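Local coordinates for alternansucrase (Leuconostoc mesenteroides, PDB 6HVG), which belongs to glycoside hydrolase family 70, with a TIM-barrel core and choline-binding-type repeats toward both ends of its chain, at residues N614-R619 with G1149-A1154; N146-F151 with N177-K182; R349-G354 with V1363-G1368; V1169-R1174 with F1187-Y1192; G381-S386 with A1290-I1295. All coordinates share one frame; numbering follows the deposited sequence.

Contact 1 of 5, residues N614-R619 with G1149-A1154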
# COMPACT_ATOMS: atom_id res chain seq x y z
N ASN A 614 -12.73 7.48 -33.10
CA ASN A 614 -11.72 6.49 -32.72
C ASN A 614 -10.57 7.07 -31.91
O ASN A 614 -10.11 8.16 -32.18
CB ASN A 614 -11.11 5.84 -33.97
CG ASN A 614 -12.06 4.89 -34.66
OD1 ASN A 614 -13.08 4.49 -34.11
ND2 ASN A 614 -11.73 4.52 -35.88
N PHE A 615 -10.10 6.35 -30.90
CA PHE A 615 -8.95 6.80 -30.10
C PHE A 615 -7.72 6.85 -31.01
O PHE A 615 -7.60 6.06 -31.94
CB PHE A 615 -8.69 5.85 -28.91
CG PHE A 615 -9.65 6.03 -27.74
CD1 PHE A 615 -9.50 7.09 -26.85
CD2 PHE A 615 -10.64 5.10 -27.50
CE1 PHE A 615 -10.35 7.24 -25.78
CE2 PHE A 615 -11.49 5.24 -26.42
CZ PHE A 615 -11.35 6.32 -25.56
N ASP A 616 -6.79 7.75 -30.73
CA ASP A 616 -5.60 7.94 -31.58
C ASP A 616 -4.32 7.38 -31.00
O ASP A 616 -3.44 6.98 -31.73
CB ASP A 616 -5.35 9.43 -31.86
CG ASP A 616 -6.58 10.13 -32.41
OD1 ASP A 616 -6.86 10.01 -33.63
OD2 ASP A 616 -7.27 10.75 -31.59
N GLY A 617 -4.21 7.43 -29.67
CA GLY A 617 -3.03 6.92 -28.99
C GLY A 617 -3.42 6.23 -27.72
O GLY A 617 -4.60 6.19 -27.38
N ILE A 618 -2.45 5.71 -26.99
CA ILE A 618 -2.72 5.03 -25.72
C ILE A 618 -1.81 5.48 -24.59
O ILE A 618 -0.73 5.98 -24.82
CB ILE A 618 -2.56 3.50 -25.87
CG1 ILE A 618 -1.15 3.17 -26.33
CG2 ILE A 618 -3.59 2.93 -26.85
CD1 ILE A 618 -0.80 1.70 -26.28
N ARG A 619 -2.28 5.27 -23.37
CA ARG A 619 -1.45 5.27 -22.19
C ARG A 619 -1.38 3.82 -21.71
O ARG A 619 -2.40 3.16 -21.60
CB ARG A 619 -2.09 6.13 -21.13
CG ARG A 619 -1.45 6.03 -19.75
CD ARG A 619 -2.30 6.78 -18.72
NE ARG A 619 -1.79 6.69 -17.34
CZ ARG A 619 -1.96 5.65 -16.52
NH1 ARG A 619 -2.65 4.60 -16.90
NH2 ARG A 619 -1.42 5.68 -15.30
N GLY A 1149 -9.07 19.42 -33.68
CA GLY A 1149 -7.67 19.08 -33.98
C GLY A 1149 -6.88 18.53 -32.82
O GLY A 1149 -5.67 18.66 -32.76
N MET A 1150 -7.58 17.87 -31.90
CA MET A 1150 -6.95 17.20 -30.77
C MET A 1150 -7.12 15.69 -30.90
O MET A 1150 -8.12 15.22 -31.43
CB MET A 1150 -7.58 17.64 -29.46
CG MET A 1150 -7.19 19.03 -29.04
SD MET A 1150 -7.96 19.52 -27.50
CE MET A 1150 -9.58 19.98 -28.09
N GLN A 1151 -6.13 14.96 -30.40
CA GLN A 1151 -6.18 13.52 -30.34
C GLN A 1151 -6.83 13.03 -29.05
O GLN A 1151 -6.89 13.74 -28.08
CB GLN A 1151 -4.78 12.94 -30.41
CG GLN A 1151 -4.03 13.15 -31.71
CD GLN A 1151 -2.62 12.63 -31.61
OE1 GLN A 1151 -2.35 11.65 -30.91
NE2 GLN A 1151 -1.71 13.28 -32.32
N ALA A 1152 -7.29 11.78 -29.06
CA ALA A 1152 -7.87 11.16 -27.86
C ALA A 1152 -7.04 9.95 -27.45
O ALA A 1152 -6.78 9.03 -28.25
CB ALA A 1152 -9.32 10.75 -28.11
N ILE A 1153 -6.64 9.95 -26.19
CA ILE A 1153 -5.83 8.86 -25.64
C ILE A 1153 -6.69 7.87 -24.86
O ILE A 1153 -7.45 8.26 -23.97
CB ILE A 1153 -4.70 9.38 -24.73
CG1 ILE A 1153 -3.57 9.95 -25.57
CG2 ILE A 1153 -4.13 8.28 -23.88
CD1 ILE A 1153 -2.66 10.86 -24.78
N ALA A 1154 -6.55 6.61 -25.21
CA ALA A 1154 -7.21 5.51 -24.51
C ALA A 1154 -6.32 4.99 -23.40
O ALA A 1154 -5.16 4.75 -23.63
CB ALA A 1154 -7.50 4.38 -25.50

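Contact 2 of 5, residues N146-F151 with N177-K182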
# COMPACT_ATOMS: atom_id res chain seq x y z
N ASN A 146 9.77 34.71 14.73
CA ASN A 146 10.76 34.67 15.79
C ASN A 146 11.52 35.99 15.87
O ASN A 146 12.17 36.39 14.91
CB ASN A 146 11.73 33.51 15.55
CG ASN A 146 12.93 33.55 16.50
OD1 ASN A 146 13.77 34.44 16.41
ND2 ASN A 146 13.01 32.58 17.41
N HIS A 147 11.45 36.66 17.01
CA HIS A 147 12.20 37.90 17.22
C HIS A 147 13.13 37.75 18.42
O HIS A 147 12.68 37.46 19.53
CB HIS A 147 11.28 39.13 17.42
CG HIS A 147 10.23 39.30 16.36
ND1 HIS A 147 8.96 39.76 16.63
CD2 HIS A 147 10.26 39.04 15.03
CE1 HIS A 147 8.25 39.78 15.51
NE2 HIS A 147 9.02 39.34 14.53
N ASN A 148 14.42 37.96 18.19
CA ASN A 148 15.43 37.97 19.25
C ASN A 148 15.44 36.70 20.09
O ASN A 148 15.60 36.76 21.31
CB ASN A 148 15.23 39.20 20.15
CG ASN A 148 15.06 40.47 19.35
OD1 ASN A 148 15.30 40.49 18.14
ND2 ASN A 148 14.63 41.53 20.01
N GLY A 149 15.26 35.56 19.44
CA GLY A 149 15.24 34.29 20.14
C GLY A 149 13.89 33.89 20.71
O GLY A 149 13.79 32.91 21.45
N TYR A 150 12.84 34.61 20.34
CA TYR A 150 11.51 34.31 20.87
C TYR A 150 10.46 34.19 19.79
O TYR A 150 10.51 34.92 18.80
CB TYR A 150 11.11 35.39 21.85
CG TYR A 150 11.94 35.40 23.10
CD1 TYR A 150 11.62 34.59 24.18
CD2 TYR A 150 13.05 36.23 23.20
CE1 TYR A 150 12.38 34.60 25.34
CE2 TYR A 150 13.81 36.26 24.36
CZ TYR A 150 13.47 35.44 25.42
OH TYR A 150 14.21 35.45 26.57
N PHE A 151 9.52 33.28 20.00
CA PHE A 151 8.39 33.14 19.09
C PHE A 151 7.25 34.09 19.41
O PHE A 151 6.79 34.19 20.55
CB PHE A 151 7.89 31.72 19.06
CG PHE A 151 8.78 30.79 18.29
CD1 PHE A 151 8.49 30.46 16.98
CD2 PHE A 151 9.94 30.28 18.87
CE1 PHE A 151 9.32 29.61 16.26
CE2 PHE A 151 10.78 29.43 18.15
CZ PHE A 151 10.46 29.09 16.85
N ASN A 177 4.96 41.57 26.13
CA ASN A 177 5.73 41.91 24.91
C ASN A 177 5.37 41.06 23.67
O ASN A 177 5.80 41.39 22.57
CB ASN A 177 7.25 41.86 25.16
CG ASN A 177 7.71 40.58 25.87
OD1 ASN A 177 7.05 39.54 25.82
ND2 ASN A 177 8.85 40.67 26.54
N GLY A 178 4.59 39.98 23.86
CA GLY A 178 4.11 39.14 22.75
C GLY A 178 4.93 37.88 22.56
O GLY A 178 4.67 37.09 21.64
N TYR A 179 5.92 37.69 23.42
CA TYR A 179 6.79 36.52 23.33
C TYR A 179 6.10 35.29 23.89
O TYR A 179 5.27 35.39 24.80
CB TYR A 179 8.10 36.76 24.08
CG TYR A 179 8.98 37.85 23.50
CD1 TYR A 179 8.89 38.22 22.15
CD2 TYR A 179 9.94 38.49 24.28
CE1 TYR A 179 9.72 39.19 21.62
CE2 TYR A 179 10.76 39.47 23.75
CZ TYR A 179 10.64 39.82 22.42
OH TYR A 179 11.44 40.78 21.86
N GLN A 180 6.46 34.14 23.35
CA GLN A 180 5.87 32.89 23.79
C GLN A 180 6.71 32.28 24.90
O GLN A 180 7.93 32.25 24.83
CB GLN A 180 5.77 31.91 22.63
CG GLN A 180 5.18 30.57 23.02
CD GLN A 180 5.07 29.61 21.85
OE1 GLN A 180 5.22 30.00 20.69
NE2 GLN A 180 4.78 28.33 22.14
N VAL A 181 6.00 31.79 25.91
CA VAL A 181 6.60 31.23 27.12
C VAL A 181 6.72 29.73 27.01
O VAL A 181 5.78 29.07 26.64
CB VAL A 181 5.74 31.57 28.35
CG1 VAL A 181 6.37 31.01 29.61
CG2 VAL A 181 5.57 33.07 28.48
N LYS A 182 7.89 29.21 27.35
CA LYS A 182 8.17 27.79 27.31
C LYS A 182 8.90 27.35 28.57
O LYS A 182 9.79 28.04 29.07
CB LYS A 182 9.02 27.46 26.10
CG LYS A 182 8.25 27.51 24.82
CD LYS A 182 9.12 27.20 23.62
CE LYS A 182 8.43 27.57 22.31
NZ LYS A 182 9.30 27.23 21.16

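Contact 3 of 5, residues R349-G354 with V1363-G1368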
# COMPACT_ATOMS: atom_id res chain seq x y z
N ARG A 349 14.18 -23.91 34.57
CA ARG A 349 13.99 -24.16 33.14
C ARG A 349 12.64 -24.84 32.89
O ARG A 349 12.38 -25.95 33.36
CB ARG A 349 15.12 -25.02 32.59
CG ARG A 349 16.50 -24.52 32.99
CD ARG A 349 16.68 -23.07 32.55
NE ARG A 349 16.43 -22.93 31.11
CZ ARG A 349 17.36 -22.83 30.17
NH1 ARG A 349 18.64 -22.81 30.46
NH2 ARG A 349 16.99 -22.73 28.89
N LYS A 350 11.78 -24.13 32.18
CA LYS A 350 10.48 -24.62 31.85
C LYS A 350 10.45 -24.92 30.36
O LYS A 350 11.18 -24.33 29.60
CB LYS A 350 9.43 -23.57 32.21
CG LYS A 350 9.45 -23.12 33.67
CD LYS A 350 8.28 -22.21 33.95
CE LYS A 350 8.37 -21.59 35.33
NZ LYS A 350 7.47 -20.41 35.42
N ASN A 351 9.57 -25.85 29.99
CA ASN A 351 9.47 -26.40 28.64
C ASN A 351 10.83 -26.84 28.11
O ASN A 351 11.24 -26.48 27.03
CB ASN A 351 8.80 -25.41 27.70
CG ASN A 351 8.39 -26.04 26.37
OD1 ASN A 351 7.93 -27.22 26.32
ND2 ASN A 351 8.54 -25.28 25.29
N TYR A 352 11.49 -27.67 28.91
CA TYR A 352 12.87 -28.09 28.67
C TYR A 352 12.91 -29.62 28.71
O TYR A 352 12.54 -30.24 29.71
CB TYR A 352 13.79 -27.51 29.76
CG TYR A 352 15.27 -27.62 29.50
CD1 TYR A 352 15.97 -28.81 29.74
CD2 TYR A 352 16.00 -26.53 29.07
CE1 TYR A 352 17.35 -28.91 29.53
CE2 TYR A 352 17.38 -26.62 28.86
CZ TYR A 352 18.05 -27.82 29.09
OH TYR A 352 19.42 -27.91 28.88
N ALA A 353 13.37 -30.22 27.62
CA ALA A 353 13.54 -31.66 27.54
C ALA A 353 14.99 -32.03 27.70
O ALA A 353 15.85 -31.38 27.16
CB ALA A 353 13.02 -32.18 26.21
N GLY A 354 15.27 -33.09 28.45
CA GLY A 354 16.63 -33.63 28.50
C GLY A 354 16.83 -34.86 29.36
O GLY A 354 16.00 -35.19 30.19
N VAL A 1363 5.09 -36.76 21.81
CA VAL A 1363 4.78 -35.34 21.85
C VAL A 1363 5.95 -34.57 21.23
O VAL A 1363 7.13 -34.81 21.54
CB VAL A 1363 4.59 -34.85 23.30
CG1 VAL A 1363 4.39 -33.35 23.34
CG2 VAL A 1363 3.41 -35.53 23.96
N GLU A 1364 5.62 -33.63 20.37
CA GLU A 1364 6.62 -32.77 19.73
C GLU A 1364 6.95 -31.61 20.67
O GLU A 1364 6.05 -30.99 21.26
CB GLU A 1364 6.10 -32.35 18.34
CG GLU A 1364 6.38 -30.97 17.81
CD GLU A 1364 5.78 -30.76 16.42
OE1 GLU A 1364 5.61 -31.75 15.68
OE2 GLU A 1364 5.48 -29.60 16.04
N LEU A 1365 8.25 -31.36 20.87
CA LEU A 1365 8.72 -30.22 21.68
C LEU A 1365 8.61 -28.96 20.84
O LEU A 1365 8.96 -28.96 19.66
CB LEU A 1365 10.16 -30.42 22.13
CG LEU A 1365 10.81 -29.37 23.03
CD1 LEU A 1365 10.16 -29.32 24.40
CD2 LEU A 1365 12.29 -29.64 23.18
N ARG A 1366 8.08 -27.90 21.46
CA ARG A 1366 7.81 -26.64 20.77
C ARG A 1366 8.18 -25.45 21.64
O ARG A 1366 7.76 -25.38 22.81
CB ARG A 1366 6.33 -26.53 20.46
CG ARG A 1366 5.79 -27.59 19.53
CD ARG A 1366 4.28 -27.43 19.35
NE ARG A 1366 4.01 -27.40 17.91
CZ ARG A 1366 3.12 -26.63 17.30
NH1 ARG A 1366 2.34 -25.80 18.00
NH2 ARG A 1366 3.00 -26.70 15.97
N LYS A 1367 8.95 -24.51 21.08
CA LYS A 1367 9.28 -23.26 21.76
C LYS A 1367 10.13 -23.57 23.00
O LYS A 1367 9.87 -23.07 24.09
CB LYS A 1367 7.99 -22.47 22.11
CG LYS A 1367 8.18 -20.96 22.16
CD LYS A 1367 6.94 -20.21 22.66
CE LYS A 1367 7.20 -18.71 22.70
NZ LYS A 1367 7.43 -18.15 21.33
N GLY A 1368 11.16 -24.38 22.82
CA GLY A 1368 11.97 -24.81 23.96
C GLY A 1368 13.22 -25.60 23.61
O GLY A 1368 13.41 -26.01 22.46
O HOH W 1 6.13 -28.67 24.19

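Contact 4 of 5, residues V1169-R1174 with F1187-Y1192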
# COMPACT_ATOMS: atom_id res chain seq x y z
N VAL A 1169 -11.44 -23.62 -8.29
CA VAL A 1169 -10.50 -24.04 -7.27
C VAL A 1169 -9.12 -23.99 -7.88
O VAL A 1169 -8.84 -24.69 -8.83
CB VAL A 1169 -10.81 -25.45 -6.71
CG1 VAL A 1169 -9.73 -25.89 -5.73
CG2 VAL A 1169 -12.16 -25.46 -6.03
N VAL A 1170 -8.27 -23.14 -7.31
CA VAL A 1170 -6.88 -22.97 -7.76
C VAL A 1170 -5.94 -23.57 -6.72
O VAL A 1170 -6.35 -23.82 -5.58
CB VAL A 1170 -6.50 -21.46 -7.94
CG1 VAL A 1170 -7.47 -20.75 -8.87
CG2 VAL A 1170 -6.43 -20.74 -6.58
N THR A 1171 -4.69 -23.81 -7.13
CA THR A 1171 -3.61 -24.15 -6.21
C THR A 1171 -2.78 -22.89 -5.98
O THR A 1171 -2.20 -22.34 -6.91
CB THR A 1171 -2.71 -25.26 -6.78
OG1 THR A 1171 -3.44 -26.48 -6.83
CG2 THR A 1171 -1.52 -25.49 -5.89
N ALA A 1172 -2.70 -22.44 -4.73
CA ALA A 1172 -2.21 -21.12 -4.43
C ALA A 1172 -1.12 -21.10 -3.38
O ALA A 1172 -1.16 -21.85 -2.41
CB ALA A 1172 -3.36 -20.22 -3.99
N THR A 1173 -0.17 -20.20 -3.57
CA THR A 1173 0.89 -19.93 -2.61
C THR A 1173 0.86 -18.46 -2.23
O THR A 1173 0.65 -17.61 -3.08
CB THR A 1173 2.26 -20.25 -3.23
OG1 THR A 1173 2.30 -21.61 -3.66
CG2 THR A 1173 3.39 -20.00 -2.25
N ARG A 1174 1.06 -18.17 -0.94
CA ARG A 1174 1.08 -16.78 -0.44
C ARG A 1174 2.38 -16.11 -0.81
O ARG A 1174 3.45 -16.61 -0.50
CB ARG A 1174 0.90 -16.76 1.06
CG ARG A 1174 0.91 -15.39 1.71
CD ARG A 1174 -0.42 -14.68 1.51
NE ARG A 1174 -0.45 -13.45 2.28
CZ ARG A 1174 0.25 -12.36 1.98
NH1 ARG A 1174 1.01 -12.31 0.88
NH2 ARG A 1174 0.16 -11.30 2.77
N PHE A 1187 1.14 -21.29 4.00
CA PHE A 1187 0.30 -21.24 2.82
C PHE A 1187 1.13 -21.48 1.56
O PHE A 1187 1.55 -20.54 0.89
CB PHE A 1187 -0.44 -19.92 2.76
CG PHE A 1187 -1.71 -19.95 1.96
CD1 PHE A 1187 -1.71 -20.35 0.62
CD2 PHE A 1187 -2.90 -19.54 2.53
CE1 PHE A 1187 -2.88 -20.34 -0.11
CE2 PHE A 1187 -4.06 -19.51 1.78
CZ PHE A 1187 -4.05 -19.92 0.46
N VAL A 1188 1.39 -22.75 1.26
CA VAL A 1188 2.13 -23.15 0.09
C VAL A 1188 1.40 -24.28 -0.63
O VAL A 1188 1.00 -25.26 -0.01
CB VAL A 1188 3.54 -23.59 0.48
CG1 VAL A 1188 4.37 -23.97 -0.74
CG2 VAL A 1188 4.23 -22.47 1.24
N ASN A 1189 1.21 -24.12 -1.94
CA ASN A 1189 0.52 -25.09 -2.78
C ASN A 1189 -0.77 -25.63 -2.19
O ASN A 1189 -1.04 -26.82 -2.30
CB ASN A 1189 1.46 -26.23 -3.13
CG ASN A 1189 2.67 -25.76 -3.93
OD1 ASN A 1189 2.54 -25.14 -4.97
ND2 ASN A 1189 3.84 -26.09 -3.46
N LEU A 1190 -1.58 -24.76 -1.59
CA LEU A 1190 -2.89 -25.14 -1.01
C LEU A 1190 -4.05 -24.87 -1.97
O LEU A 1190 -3.99 -23.96 -2.79
CB LEU A 1190 -3.19 -24.38 0.28
CG LEU A 1190 -2.13 -24.46 1.39
CD1 LEU A 1190 -2.65 -23.74 2.62
CD2 LEU A 1190 -1.78 -25.89 1.72
N LEU A 1191 -5.10 -25.67 -1.85
CA LEU A 1191 -6.27 -25.47 -2.69
C LEU A 1191 -7.10 -24.34 -2.10
O LEU A 1191 -7.27 -24.22 -0.88
CB LEU A 1191 -7.10 -26.76 -2.85
CG LEU A 1191 -6.44 -27.99 -3.49
CD1 LEU A 1191 -7.49 -28.91 -4.10
CD2 LEU A 1191 -5.41 -27.64 -4.55
N TYR A 1192 -7.60 -23.50 -3.00
CA TYR A 1192 -8.25 -22.25 -2.62
C TYR A 1192 -9.36 -21.99 -3.61
O TYR A 1192 -9.22 -22.33 -4.78
CB TYR A 1192 -7.23 -21.11 -2.70
CG TYR A 1192 -7.61 -19.86 -1.98
CD1 TYR A 1192 -7.38 -19.72 -0.63
CD2 TYR A 1192 -8.13 -18.78 -2.66
CE1 TYR A 1192 -7.71 -18.56 0.04
CE2 TYR A 1192 -8.46 -17.62 -2.00
CZ TYR A 1192 -8.24 -17.51 -0.66
OH TYR A 1192 -8.58 -16.34 0.00
O HOH W 2 4.31 -22.64 -4.84

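Contact 5 of 5, residues G381-S386 with A1290-I1295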
# COMPACT_ATOMS: atom_id res chain seq x y z
N GLY A 381 -9.33 -42.70 22.60
CA GLY A 381 -9.05 -44.09 22.16
C GLY A 381 -9.80 -44.35 20.87
O GLY A 381 -10.67 -43.56 20.48
N LEU A 382 -9.48 -45.46 20.21
CA LEU A 382 -10.16 -45.74 18.94
C LEU A 382 -11.65 -46.01 19.24
O LEU A 382 -11.96 -46.83 20.09
CB LEU A 382 -9.52 -46.91 18.21
CG LEU A 382 -9.93 -47.09 16.75
CD1 LEU A 382 -9.57 -45.87 15.90
CD2 LEU A 382 -9.24 -48.32 16.17
N VAL A 383 -12.53 -45.28 18.57
CA VAL A 383 -13.95 -45.49 18.74
C VAL A 383 -14.65 -45.51 17.39
O VAL A 383 -14.24 -44.86 16.46
CB VAL A 383 -14.65 -44.45 19.64
CG1 VAL A 383 -14.13 -44.54 21.05
CG2 VAL A 383 -14.54 -43.05 19.08
N SER A 384 -15.71 -46.28 17.32
CA SER A 384 -16.56 -46.35 16.15
C SER A 384 -17.63 -45.28 16.24
O SER A 384 -18.21 -45.05 17.31
CB SER A 384 -17.21 -47.72 16.09
OG SER A 384 -17.83 -47.92 14.83
N GLN A 385 -17.90 -44.62 15.14
CA GLN A 385 -18.84 -43.53 15.15
C GLN A 385 -20.21 -43.92 14.64
O GLN A 385 -21.19 -43.22 14.94
CB GLN A 385 -18.27 -42.37 14.33
CG GLN A 385 -17.07 -41.71 15.00
CD GLN A 385 -16.67 -40.40 14.38
OE1 GLN A 385 -17.00 -39.34 14.89
NE2 GLN A 385 -15.97 -40.48 13.25
N SER A 386 -20.30 -45.03 13.91
CA SER A 386 -21.56 -45.43 13.31
C SER A 386 -22.61 -45.80 14.36
O SER A 386 -22.29 -46.41 15.39
CB SER A 386 -21.36 -46.56 12.31
OG SER A 386 -20.84 -47.71 12.92
N ALA A 1290 -16.67 -45.13 10.40
CA ALA A 1290 -15.51 -44.28 10.53
C ALA A 1290 -15.02 -44.41 11.94
O ALA A 1290 -15.73 -44.08 12.86
CB ALA A 1290 -15.89 -42.83 10.22
N GLN A 1291 -13.80 -44.90 12.13
CA GLN A 1291 -13.27 -45.03 13.46
C GLN A 1291 -12.27 -43.93 13.66
O GLN A 1291 -11.52 -43.58 12.73
CB GLN A 1291 -12.60 -46.39 13.63
CG GLN A 1291 -13.60 -47.52 13.52
CD GLN A 1291 -12.94 -48.87 13.62
OE1 GLN A 1291 -12.00 -49.17 12.88
NE2 GLN A 1291 -13.44 -49.69 14.54
N THR A 1292 -12.24 -43.38 14.86
CA THR A 1292 -11.39 -42.24 15.09
C THR A 1292 -10.72 -42.31 16.43
O THR A 1292 -11.34 -42.66 17.42
CB THR A 1292 -12.16 -40.92 14.89
OG1 THR A 1292 -11.30 -39.80 15.07
CG2 THR A 1292 -13.31 -40.82 15.85
N GLY A 1293 -9.43 -41.97 16.47
CA GLY A 1293 -8.71 -41.94 17.71
C GLY A 1293 -7.36 -42.56 17.57
O GLY A 1293 -6.97 -43.05 16.48
N PHE A 1294 -6.64 -42.57 18.69
CA PHE A 1294 -5.34 -43.16 18.78
C PHE A 1294 -5.48 -44.60 19.30
O PHE A 1294 -6.11 -44.82 20.32
CB PHE A 1294 -4.49 -42.37 19.77
CG PHE A 1294 -4.29 -40.95 19.41
CD1 PHE A 1294 -5.25 -40.02 19.72
CD2 PHE A 1294 -3.11 -40.50 18.80
CE1 PHE A 1294 -5.05 -38.68 19.40
CE2 PHE A 1294 -2.92 -39.17 18.48
CZ PHE A 1294 -3.90 -38.26 18.78
N ILE A 1295 -4.85 -45.55 18.63
CA ILE A 1295 -4.86 -46.93 19.08
C ILE A 1295 -3.44 -47.47 19.08
O ILE A 1295 -2.75 -47.35 18.10
CB ILE A 1295 -5.75 -47.81 18.18
CG1 ILE A 1295 -5.93 -49.20 18.83
CG2 ILE A 1295 -5.23 -47.84 16.75
CD1 ILE A 1295 -6.89 -50.11 18.10

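Contact 1 of 5, residues N614-R619 with G1149-A1154
Ala1154 sets its CB over one face of the Phe615 ring, a CH-pi contact at the seam between two neighbouring parallel strands of the TIM barrel, 617-620 and 1151-1156. That methyl carbon, Ala1154 CB, lies 3.7 Å from the centroid of the Phe615 ring, displaced toward CG and CD1. Phe615 CG is anti to its own carbonyl carbon (chi1 -77°), which brings it to 3.5 Å from Ala1154 CB. Ala1152 CB touches CD1 of the same ring, and Met601 of helix 587-601 and Ile1142 of helix 1135-1147 close in around it. Asp616, next in the chain, works through its carboxylate. Asp616 OD2 accepts from Ala1152 N at 2.7 Å on the anti lone pair and shares a second hydrogen bond with His1146 NE2, so two partners fix this oxygen and tie the loop residue before Gly617 to the start of the adjacent strand. Ala1152 O takes Asp616 N in return at 2.8 Å, and Gly617 N only weakly. From there regular parallel pairing takes over: Ala1154 N donates to Gly617 O at 2.9 Å, and Arg619 N reaches Ala1154 O, also at 2.9 Å, with 163° at the hydrogen.

Contact 2 of 5, residues N146-F151 with N177-K182
Tyr150 and Tyr179 form the aromatic part of this contact, an offset stack with ring centroids 4.7 Å apart and planes only 9° from parallel. The long directions of the two side chains cross at about a right angle, so the overlap is at their inner ends: Tyr179 CD2 lies over one face of the Tyr150 ring, while Tyr150 CB sits over a face of the Tyr179 ring, 3.8 Å from its centroid, as a CH-pi contact. Polar side-chain atoms pack against Phe151. Gln180 OE1 comes within 3.6 Å of Phe151 CB, and the extended Lys182 chain carries NZ to 3.9 Å from Phe151 CD2, approaching the ring obliquely; that ammonium has its hydrogen bond with Val198 O. Hydrogen bonding between the segments is sparse. Gln180 N donates to Phe151 O at 2.8 Å, but the bond is strongly bent, 127° at the hydrogen, and weak. Within 177-182, Asn177 OD1 accepts from Tyr179 N at 3.2 Å, an Asx turn that fixes the backbone just where the stacking tyrosine leaves it. Across from it, a type I' turn from His147 to Tyr150 joins strands 144-147 and 150-153. A short hairpin packed in this way on the loop after the following hairpin is consistent with the stacked hairpin-and-loop units of choline-binding-type repeats.

Contact 3 of 5, residues R349-G354 with V1363-G1368
Asn351 ND2 is gripped by two successive backbone carbonyls of the other segment. Arg1366 O accepts at 2.6 Å from Asn351 ND2, with 151° at the hydrogen and the oxygen close to the amide plane. Lys1367 O accepts from the same ND2 at 2.8 Å, in a more bent and weaker bond. Asn351 CG is anti to the backbone N (chi1 -167°), directed at residues 1366-1367, where ND2 finds both carbonyls. The other end of the amide is held too: OD1 is hydrogen-bonded with Tyr362 OH and accepts from a water 3.1 Å away, which in turn takes a weak bond from Arg1366 N. Leu1365 slides past the asparagine in the opposite direction, its CD1 3.6 Å from Asn351 OD1, while its other branch, CD2, packs 4.0 Å from Ala353 CB. Gly1368 CA approaches Asn351 O in a CA-H...O contact. Each segment carries a G1 beta bulge, Asn351-Tyr352 opposite Phe363 and Lys1367-Gly1368 opposite Phe1380. Beyond the bulges, Ala353 of strand 352-355 makes backbone bonds with Phe1369 and Thr1371 of strand 1368-1371, joining an N-terminal choline-binding repeat to a C-terminal cell-wall-binding repeat; Tyr1357 of strand 1354-1357 and Phe1380 of strand 1377-1380 pack on Leu1365.

Contact 4 of 5, residues V1169-R1174 with F1187-Y1192
Ala1172 CB sits at the apolar centre, touching Phe1187 CE1 at 3.9 Å and, a little farther off, Tyr1192 CB. On the same face of the sheet Val1170 lies beside Tyr1192, both pointing the same way, with Val1170 CG2 4.0 Å from Tyr1192 CB. Leu1190 CD1 covers a face of the Phe1187 ring, whose edge is turned to the Ala1172 carbonyl. Leu1191 and Thr1171 lie on the other face of the sheet, and Val1169 CG1 reaches Leu1191 CB at 4.0 Å. Between these layers run the antiparallel bonds: Val1170 and Tyr1192 exchange two, as do Ala1172 and Leu1190. Asn1189 and Leu1190 together face Ala1172, a G1 beta bulge. Here the polar edge begins. Thr1173 OG1, anti to its own carbonyl carbon (chi1 -58°), accepts from Asn1189 N at 3.2 Å and nearly straight, 170° at the hydrogen; a water joins that hydroxyl to Asn1189 OD1. Farther along, Arg1174 N donates to Phe1187 O at 3.0 Å, while the guanidinium leads away to Glu520 O, Asp521 O and Gln528 OE1. Strand 1190-1197 is one of the two edge strands of a six-stranded antiparallel sheet. Strand 534-537 flanks 1166-1175 on its other side and sends Leu535 against Ala1172, Phe1187 and Tyr1192; farther across lies strand 580-582, with the calcium ligand Asp581.

Contact 5 of 5, residues G381-S386 with A1290-I1295
Gln385 turns one face of its side-chain amide to Thr1292, whose methyl CG2 stands almost directly over it, 3.7 Å from Gln385 CD. The ends of that amide are held by neighbours, OE1 by Asn478 ND2 and NE2 by Ile1306 O, while Ala1290 CB lies 3.8 Å from Gln385 NE2. The flat ring of Phe1294 belongs to the far side: it leaves the contact and stacks on Phe378. Between the chains, Val383 and Thr1292 form an antiparallel hydrogen-bonded pair. Thr1292 N donates to Val383 O at 3.0 Å, and Val383 N to Thr1292 O at 3.1 Å. A third bond, Gln385 N to Ala1290 O at 3.2 Å, extends the pairing. At the other end Leu382 CG is anti to the backbone N (chi1 -167°), and its CD2 branch meets Ile1295 CD1 at 3.5 Å, while Leu382 CD1 lies 3.8 Å from Gln1291 CB. Gly1293 lets the chain turn a corner here, its phi being 137°. Strands 383-384 and 1291-1292 thus make a small antiparallel sheet; past the corner, strand 1294-1296 pairs instead with 1301-1304, and helix 474-495 touches Gln385 and Thr1292 through Gln474.

From the N terminus, contact 2 comes first and closes a short loop, packing the first hairpin on the loop that follows the next one before any other contact opens. Contact 3 then opens at 349-354 and closes only near the C terminus, joining N- and C-terminal repeats. Nested inside it is contact 5, which brings 381-386 back to 1290-1295; the two have centres about 29 Å apart. Contacts 1 and 4 both lie within contact 5, one after the other. Contact 1 joins two barrel strands 530 residues apart in sequence, and contact 4 forms the edge of an antiparallel sheet, about 41 Å away between centres. None of the loops cross.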